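Local atomic coordinates of thiamine pyrophosphokinase (Candida albicans, PDB entry 2G9Z), a protein that probably transfers pyrophosphate from ATP to thiamine, making the cofactor thiamine pyrophosphate with the help of magnesium ions. Residues I146-S150 with I180-L186. Numbering follows the deposited sequence.
Sequences IRQSS and IDEVDGL
Ser-149 and Ser-150 give their backbone N-H groups to the successive carbonyls of Glu-182 and Val-183, tying the chain that leaves strand 144-147, at the edge of the parallel part of the sheet, to an Asx turn just ahead of helix 185-195. Ser-149 N meets Glu-182 O at 3.0 Å in the carbonyl plane, whereas Ser-150 N lies 30° out of the plane of the Val-183 carbonyl it bonds to. Asp-181 suits the turn because its short carboxylate can fold back on its own chain: OD1 accepts from Val-183 N at 2.7 Å.

Val-183, compact and beta-branched, splits its two methyls between the two serines. CB lies 4.0 Å from Ser-149 OG; CG2 approaches the same hydroxyl, while CG1, anti to the backbone N (chi1 179°), reaches Ser-150 CA at 3.7 Å. At the strand end, aliphatic branches suit the buried places of Ile-146 and Leu-186: Ile-146 CG2 touches Leu-186 CD1 and, at 3.8 Å, Ile-180 CD1, whose side chain crosses it at about a right angle. Cys-162 of helix 155-170 packs against both Ile-146 and Leu-186.

Segment 146-150 leads directly into Gln-151 through Asp-155, which line a pocket holding the bound thiamine analogue. Lys-158, which with Asp-155 lies at a magnesium site, also hydrogen-bonds through NZ to Gln-148 O and Ser-150 O. Ser-150 OG is hydrogen-bonded to Tyr-152 N, and 2.6 Å from that OG sits a water, which donates weakly to Asp-184 OD2.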
loop_
_atom_site.group_PDB
_atom_site.type_symbol
_atom_site.label_atom_id
_atom_site.label_comp_id
_atom_site.label_asym_id
_atom_site.label_seq_id
_atom_site.Cartn_x
_atom_site.Cartn_y
_atom_site.Cartn_z
ATOM N N ILE A 146 25.857 5.996 9.455
ATOM C CA ILE A 146 26.302 4.979 8.516
ATOM C C ILE A 146 25.810 5.321 7.118
ATOM O O ILE A 146 24.687 4.985 6.749
ATOM C CB ILE A 146 25.782 3.580 8.906
ATOM C CG1 ILE A 146 26.208 3.244 10.337
ATOM C CG2 ILE A 146 26.330 2.539 7.943
ATOM C CD1 ILE A 146 25.720 1.885 10.818
ATOM N N ARG A 147 26.649 6.002 6.346
ATOM C CA ARG A 147 26.289 6.374 4.987
ATOM C C ARG A 147 26.552 5.222 4.025
ATOM O O ARG A 147 27.616 4.602 4.052
ATOM C CB ARG A 147 27.073 7.613 4.544
ATOM C CG ARG A 147 26.666 8.132 3.168
ATOM C CD ARG A 147 27.021 9.607 2.994
ATOM N NE ARG A 147 26.463 10.157 1.759
ATOM C CZ ARG A 147 26.240 11.451 1.546
ATOM N NH1 ARG A 147 26.526 12.342 2.488
ATOM N NH2 ARG A 147 25.723 11.855 0.394
ATOM N N GLN A 148 25.568 4.930 3.184
ATOM C CA GLN A 148 25.681 3.856 2.202
ATOM C C GLN A 148 25.133 4.372 0.880
ATOM O O GLN A 148 23.928 4.591 0.742
ATOM C CB GLN A 148 24.879 2.641 2.666
ATOM C CG GLN A 148 25.352 2.045 3.978
ATOM C CD GLN A 148 26.645 1.256 3.831
ATOM O OE1 GLN A 148 27.746 1.821 3.829
ATOM N NE2 GLN A 148 26.517 -0.054 3.689
ATOM N N SER A 149 26.019 4.563 -0.091
ATOM C CA SER A 149 25.624 5.090 -1.387
ATOM C C SER A 149 25.117 4.059 -2.391
ATOM O O SER A 149 24.725 4.425 -3.494
ATOM C CB SER A 149 26.793 5.853 -2.011
ATOM O OG SER A 149 27.837 4.963 -2.366
ATOM N N SER A 150 25.114 2.781 -2.028
ATOM C CA SER A 150 24.648 1.755 -2.963
ATOM C C SER A 150 23.313 2.096 -3.611
ATOM O O SER A 150 22.384 2.544 -2.940
ATOM C CB SER A 150 24.507 0.402 -2.280
ATOM O OG SER A 150 23.858 -0.494 -3.169
ATOM N N ILE A 180 33.587 0.763 7.361
ATOM C CA ILE A 180 32.971 -0.251 6.510
ATOM C C ILE A 180 32.909 0.364 5.122
ATOM O O ILE A 180 33.033 1.580 4.978
ATOM C CB ILE A 180 31.537 -0.606 6.951
ATOM C CG1 ILE A 180 30.605 0.586 6.725
ATOM C CG2 ILE A 180 31.534 -1.022 8.407
ATOM C CD1 ILE A 180 29.136 0.232 6.839
ATOM N N ASP A 181 32.729 -0.461 4.099
ATOM C CA ASP A 181 32.666 0.062 2.744
ATOM C C ASP A 181 31.519 1.070 2.638
ATOM O O ASP A 181 30.420 0.828 3.139
ATOM C CB ASP A 181 32.480 -1.080 1.745
ATOM C CG ASP A 181 32.547 -0.611 0.312
ATOM O OD1 ASP A 181 31.603 0.072 -0.139
ATOM O OD2 ASP A 181 33.552 -0.918 -0.363
ATOM N N GLU A 182 31.800 2.195 1.983
ATOM C CA GLU A 182 30.851 3.295 1.807
ATOM C C GLU A 182 29.692 3.059 0.844
ATOM O O GLU A 182 28.702 3.790 0.876
ATOM C CB GLU A 182 31.601 4.549 1.356
ATOM C CG GLU A 182 32.551 5.113 2.387
ATOM C CD GLU A 182 33.363 6.273 1.843
ATOM O OE1 GLU A 182 32.761 7.176 1.221
ATOM O OE2 GLU A 182 34.599 6.286 2.043
ATOM N N VAL A 183 29.818 2.064 -0.023
ATOM C CA VAL A 183 28.764 1.775 -0.981
ATOM C C VAL A 183 27.765 0.784 -0.400
ATOM O O VAL A 183 26.586 1.099 -0.227
ATOM C CB VAL A 183 29.349 1.213 -2.298
ATOM C CG1 VAL A 183 28.226 0.902 -3.290
ATOM C CG2 VAL A 183 30.313 2.224 -2.902
ATOM N N ASP A 184 28.235 -0.414 -0.082
ATOM C CA ASP A 184 27.351 -1.433 0.466
ATOM C C ASP A 184 28.035 -2.266 1.545
ATOM O O ASP A 184 27.858 -3.482 1.609
ATOM C CB ASP A 184 26.842 -2.330 -0.668
ATOM C CG ASP A 184 27.966 -2.862 -1.540
ATOM O OD1 ASP A 184 29.094 -2.337 -1.446
ATOM O OD2 ASP A 184 27.719 -3.797 -2.329
ATOM N N GLY A 185 28.809 -1.595 2.393
ATOM C CA GLY A 185 29.514 -2.279 3.462
ATOM C C GLY A 185 28.595 -3.074 4.372
ATOM O O GLY A 185 28.927 -4.191 4.772
ATOM N N LEU A 186 27.439 -2.509 4.706
ATOM C CA LEU A 186 26.488 -3.206 5.569
ATOM C C LEU A 186 26.042 -4.512 4.924
ATOM O O LEU A 186 26.011 -5.562 5.574
ATOM C CB LEU A 186 25.257 -2.335 5.846
ATOM C CG LEU A 186 25.453 -1.052 6.658
ATOM C CD1 LEU A 186 24.112 -0.325 6.775
ATOM C CD2 LEU A 186 26.010 -1.386 8.042
HETATM O O HOH W 1 25.566 -2.024 -4.294
#